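Local structure of fructuronate-tagaturonate epimerase UxaE from Cohnella laeviribosi in complex with 1 glycerol (Cohnella laeviribosi, 6IL9) at residues 212-215 with 216-220; 319-322 with 323-326. The protein probably interconverts fructuronate and tagaturonate by epimerisation, with a zinc ion bound in its TIM barrel. All coordinates share one frame; numbering follows the deposited sequence.

Interaction 1 (212-215 with 216-220); sequences SHYE and AKYLD
Y218 and Y214 meet one turn apart on the last turn of a helix, where Y218 N donates to Y214 O (2.9 Å), A216 N to S212 O and L219 N to E215 O (3.0 Å), while K217 N reaches H213 O and Y214 O only weakly. L219 is the first residue to leave helical geometry, so its amide gives the last of these bonds as the chain turns off. The two tyrosines leave the helix side by side and point the same way, with CG beside the backbone N in both (chi1 -83° for Y214, -60° for Y218). Their rings therefore meet rim to rim: Y214 CD1 lies 3.7 Å from Y218 CE2, the planes are inclined by 20°, and neither ring covers the other's face. Y214 O sits at the edge of the Y218 ring, 3.3 Å from Y218 CD2. One face of the Y214 ring carries H213 CD2, and one face of the Y218 ring carries CG of K217. Farther round the helix, E215 and L219 run alongside each other, CB to CB 4.1 Å, and E215 OE1 bonds to the hydroxyl of Y203. Three polar ends from this turn gather on E290: H213 NE2 and Y218 OH by hydrogen bonds, K217 NZ by a salt bridge. Replacing Y218 by alanine removes ring and hydroxyl, which is likely to leave the rim of Y214 without its aromatic neighbour and E290 without one of its hydrogen bonds. Helix 208-218 thus packs its buried tyrosines against two others: Y214 and Y218 touch L286 of helix 281-293, and V241 and L237 of helix 234-259 respectively, while F232 of strand 228-232 meets Y218 edge-to-face.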
loop_
_atom_site.group_PDB
_atom_site.type_symbol
_atom_site.label_atom_id
_atom_site.label_comp_id
_atom_site.label_asym_id
_atom_site.label_seq_id
_atom_site.Cartn_x
_atom_site.Cartn_y
_atom_site.Cartn_z
ATOM N N SER A 212 -24.264 -29.198 9.539
ATOM C CA SER A 212 -25.669 -28.840 9.393
ATOM C C SER A 212 -25.831 -27.367 9.028
ATOM O O SER A 212 -26.656 -27.020 8.173
ATOM C CB SER A 212 -26.426 -29.168 10.679
ATOM O OG SER A 212 -27.569 -28.350 10.830
ATOM N N HIS A 213 -25.050 -26.487 9.661
ATOM C CA HIS A 213 -25.146 -25.059 9.364
ATOM C C HIS A 213 -24.865 -24.789 7.891
ATOM O O HIS A 213 -25.617 -24.066 7.226
ATOM C CB HIS A 213 -24.180 -24.265 10.247
ATOM C CG HIS A 213 -23.936 -22.860 9.774
ATOM N ND1 HIS A 213 -24.817 -21.827 10.023
ATOM C CD2 HIS A 213 -22.909 -22.317 9.075
ATOM C CE1 HIS A 213 -24.344 -20.710 9.495
ATOM N NE2 HIS A 213 -23.190 -20.980 8.911
ATOM N N TYR A 214 -23.785 -25.362 7.362
ATOM C CA TYR A 214 -23.426 -25.083 5.977
ATOM C C TYR A 214 -24.391 -25.754 5.012
ATOM O O TYR A 214 -24.792 -25.151 4.011
ATOM C CB TYR A 214 -21.988 -25.515 5.702
ATOM C CG TYR A 214 -21.004 -24.462 6.141
ATOM C CD1 TYR A 214 -20.767 -23.345 5.355
ATOM C CD2 TYR A 214 -20.342 -24.560 7.357
ATOM C CE1 TYR A 214 -19.888 -22.369 5.750
ATOM C CE2 TYR A 214 -19.453 -23.574 7.766
ATOM C CZ TYR A 214 -19.232 -22.482 6.952
ATOM O OH TYR A 214 -18.348 -21.485 7.322
ATOM N N GLU A 215 -24.797 -26.990 5.304
ATOM C CA GLU A 215 -25.674 -27.685 4.370
ATOM C C GLU A 215 -27.055 -27.041 4.325
ATOM O O GLU A 215 -27.626 -26.866 3.239
ATOM C CB GLU A 215 -25.744 -29.168 4.731
ATOM C CG GLU A 215 -24.453 -29.883 4.389
ATOM C CD GLU A 215 -24.308 -31.208 5.090
ATOM O OE1 GLU A 215 -23.160 -31.680 5.238
ATOM O OE2 GLU A 215 -25.343 -31.772 5.487
ATOM N N ALA A 216 -27.591 -26.639 5.482
ATOM C CA ALA A 216 -28.909 -26.007 5.505
ATOM C C ALA A 216 -28.917 -24.671 4.772
ATOM O O ALA A 216 -29.966 -24.234 4.283
ATOM C CB ALA A 216 -29.378 -25.810 6.944
ATOM N N LYS A 217 -27.768 -24.010 4.686
ATOM C CA LYS A 217 -27.699 -22.692 4.071
ATOM C C LYS A 217 -27.325 -22.735 2.591
ATOM O O LYS A 217 -27.798 -21.888 1.825
ATOM C CB LYS A 217 -26.698 -21.819 4.839
ATOM C CG LYS A 217 -26.556 -20.403 4.326
ATOM C CD LYS A 217 -25.638 -19.586 5.219
ATOM C CE LYS A 217 -25.533 -18.139 4.755
ATOM N NZ LYS A 217 -24.654 -17.354 5.674
ATOM N N TYR A 218 -26.501 -23.694 2.161
ATOM C CA TYR A 218 -25.933 -23.694 0.813
ATOM C C TYR A 218 -26.241 -24.927 -0.025
ATOM O O TYR A 218 -26.270 -24.812 -1.250
ATOM C CB TYR A 218 -24.400 -23.568 0.854
ATOM C CG TYR A 218 -23.885 -22.309 1.505
ATOM C CD1 TYR A 218 -23.758 -21.125 0.779
ATOM C CD2 TYR A 218 -23.519 -22.304 2.847
ATOM C CE1 TYR A 218 -23.278 -19.973 1.376
ATOM C CE2 TYR A 218 -23.039 -21.159 3.451
ATOM C CZ TYR A 218 -22.920 -19.995 2.712
ATOM O OH TYR A 218 -22.446 -18.851 3.320
ATOM N N LEU A 219 -26.424 -26.099 0.581
ATOM C CA LEU A 219 -26.417 -27.336 -0.190
ATOM C C LEU A 219 -27.539 -27.356 -1.227
ATOM O O LEU A 219 -28.711 -27.137 -0.903
ATOM C CB LEU A 219 -26.536 -28.543 0.743
ATOM C CG LEU A 219 -26.421 -29.886 0.027
ATOM C CD1 LEU A 219 -25.079 -29.992 -0.637
ATOM C CD2 LEU A 219 -26.616 -31.027 1.020
ATOM N N ASP A 220 -27.163 -27.605 -2.482
ATOM C CA ASP A 220 -28.109 -27.713 -3.598
ATOM C C ASP A 220 -28.943 -26.446 -3.764
ATOM O O ASP A 220 -30.052 -26.484 -4.302
ATOM C CB ASP A 220 -29.014 -28.938 -3.435
ATOM C CG ASP A 220 -28.232 -30.231 -3.443
ATOM O OD1 ASP A 220 -27.204 -30.297 -4.154
ATOM O OD2 ASP A 220 -28.630 -31.186 -2.738
#

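Interaction 2 (319-322 with 323-326); sequences IAQF and EREL
Q321 is gripped from two directions on the outer side of the first turns of helix 319-336. Its CG stands anti to the backbone N (chi1 -176°) and the chain then bends at chi2, which lays the amide across the ends of R324 and E325. OE1 takes a hydrogen bond from R324 NH2 (2.7 Å) and a weak one from R324 NE, meeting the edge of the guanidinium close to its plane; the amide and guanidinium planes stand 64° apart. At the other end NE2 donates to E325 OE2 (3.1 Å), arriving on the anti side of a carboxylate turned almost perpendicular to the amide. The bend of R324 at chi3 also brings its guanidinium over A320 O, which lies 3.6 Å above the plane and over its centre. R324 is exposed and Q321 and E325 partly so: this is the solvent side, held by polar bonds and not by close apolar packing.

The tightly packed side belongs to F322 and L326, both buried. F322 CE2 touches L326 CD2 at 4.0 Å, and F305 and Y315 add their rings around the phenylalanine, while V351 and L354 of helix 349-358 touch F322 and L326 respectively. Between the two sides, a water donates to E323 OE1 (2.7 Å) and weakly to I319 O, and E323 OE2 bonds to the hydroxyl of Y358.

The chemistry is that of an amphipathic helix: Q321 uses both halves of its amide to bridge an arginine and a glutamate, so the orientation of the amide is fixed by its donor and acceptor, and the opposite charges of R324 and E325 would probably polarise it.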
loop_
_atom_site.group_PDB
_atom_site.type_symbol
_atom_site.label_atom_id
_atom_site.label_comp_id
_atom_site.label_asym_id
_atom_site.label_seq_id
_atom_site.Cartn_x
_atom_site.Cartn_y
_atom_site.Cartn_z
ATOM N N ILE A 319 -6.759 -12.995 -20.137
ATOM C CA ILE A 319 -7.512 -11.822 -19.698
ATOM C C ILE A 319 -9.003 -11.996 -19.937
ATOM O O ILE A 319 -9.819 -11.379 -19.236
ATOM C CB ILE A 319 -6.972 -10.545 -20.381
ATOM C CG1 ILE A 319 -7.464 -9.282 -19.665
ATOM C CG2 ILE A 319 -7.366 -10.500 -21.855
ATOM C CD1 ILE A 319 -6.757 -9.019 -18.327
ATOM N N ALA A 320 -9.393 -12.843 -20.892
ATOM C CA ALA A 320 -10.812 -13.129 -21.065
ATOM C C ALA A 320 -11.359 -13.897 -19.868
ATOM O O ALA A 320 -12.467 -13.611 -19.391
ATOM C CB ALA A 320 -11.043 -13.913 -22.360
ATOM N N GLN A 321 -10.597 -14.874 -19.367
ATOM C CA GLN A 321 -11.026 -15.600 -18.179
ATOM C C GLN A 321 -10.982 -14.699 -16.958
ATOM O O GLN A 321 -11.880 -14.757 -16.108
ATOM C CB GLN A 321 -10.156 -16.842 -17.960
ATOM C CG GLN A 321 -10.612 -17.708 -16.790
ATOM C CD GLN A 321 -11.998 -18.304 -17.008
ATOM O OE1 GLN A 321 -12.404 -18.577 -18.147
ATOM N NE2 GLN A 321 -12.731 -18.509 -15.918
ATOM N N PHE A 322 -9.953 -13.848 -16.860
ATOM C CA PHE A 322 -9.920 -12.879 -15.772
ATOM C C PHE A 322 -11.181 -12.024 -15.775
ATOM O O PHE A 322 -11.775 -11.784 -14.717
ATOM C CB PHE A 322 -8.676 -11.990 -15.869
ATOM C CG PHE A 322 -8.683 -10.850 -14.887
ATOM C CD1 PHE A 322 -8.282 -11.051 -13.571
ATOM C CD2 PHE A 322 -9.106 -9.585 -15.274
ATOM C CE1 PHE A 322 -8.302 -10.006 -12.651
ATOM C CE2 PHE A 322 -9.139 -8.535 -14.360
ATOM C CZ PHE A 322 -8.728 -8.755 -13.042
ATOM N N GLU A 323 -11.615 -11.572 -16.963
ATOM C CA GLU A 323 -12.797 -10.718 -17.036
ATOM C C GLU A 323 -14.047 -11.476 -16.599
ATOM O O GLU A 323 -14.874 -10.941 -15.848
ATOM C CB GLU A 323 -12.979 -10.161 -18.454
ATOM C CG GLU A 323 -14.291 -9.363 -18.601
ATOM C CD GLU A 323 -14.438 -8.666 -19.954
ATOM O OE1 GLU A 323 -13.536 -8.817 -20.799
ATOM O OE2 GLU A 323 -15.459 -7.968 -20.162
ATOM N N ARG A 324 -14.191 -12.728 -17.038
ATOM C CA ARG A 324 -15.388 -13.488 -16.674
ATOM C C ARG A 324 -15.490 -13.677 -15.167
ATOM O O ARG A 324 -16.579 -13.544 -14.592
ATOM C CB ARG A 324 -15.398 -14.846 -17.376
ATOM C CG ARG A 324 -15.731 -14.760 -18.856
ATOM C CD ARG A 324 -15.967 -16.145 -19.445
ATOM N NE ARG A 324 -14.732 -16.913 -19.548
ATOM C CZ ARG A 324 -13.882 -16.828 -20.569
ATOM N NH1 ARG A 324 -14.135 -16.008 -21.583
ATOM N NH2 ARG A 324 -12.784 -17.572 -20.582
ATOM N N GLU A 325 -14.372 -13.975 -14.509
ATOM C CA GLU A 325 -14.390 -14.135 -13.059
ATOM C C GLU A 325 -14.553 -12.794 -12.357
ATOM O O GLU A 325 -15.277 -12.702 -11.355
ATOM C CB GLU A 325 -13.127 -14.854 -12.591
ATOM C CG GLU A 325 -13.039 -16.235 -13.231
ATOM C CD GLU A 325 -12.238 -17.235 -12.442
ATOM O OE1 GLU A 325 -11.673 -16.860 -11.394
ATOM O OE2 GLU A 325 -12.185 -18.407 -12.884
ATOM N N LEU A 326 -13.902 -11.742 -12.872
ATOM C CA LEU A 326 -14.069 -10.416 -12.278
ATOM C C LEU A 326 -15.534 -10.000 -12.270
ATOM O O LEU A 326 -16.011 -9.395 -11.306
ATOM C CB LEU A 326 -13.217 -9.385 -13.025
ATOM C CG LEU A 326 -13.458 -7.916 -12.665
ATOM C CD1 LEU A 326 -13.001 -7.672 -11.237
ATOM C CD2 LEU A 326 -12.728 -6.980 -13.628
HETATM O O HOH W 1 -10.934 -9.399 -21.222
#

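How the interactions relate
Interaction 1 comes first along the chain, at the end of helix 208-218, and interaction 2 follows at the start of helix 319-336. Their centres are 28 Å apart and their nearest atoms about 17 Å, so they do not touch. Helix 319-336 links barrel strands 300-302 and 339-342 in a beta-alpha-beta unit of the TIM barrel. Helix 208-218 instead belongs to the long insertion between barrel strands 178-182 and 267-271, and packs on helices 234-259 and 281-293, the latter leading to strand 300-302. One contact thus lies in an elaboration outside the barrel, the other in the barrel's own ring of helices; the side chain of F322 is about 14 Å from the zinc ion, so interaction 2 is not part of the metal site.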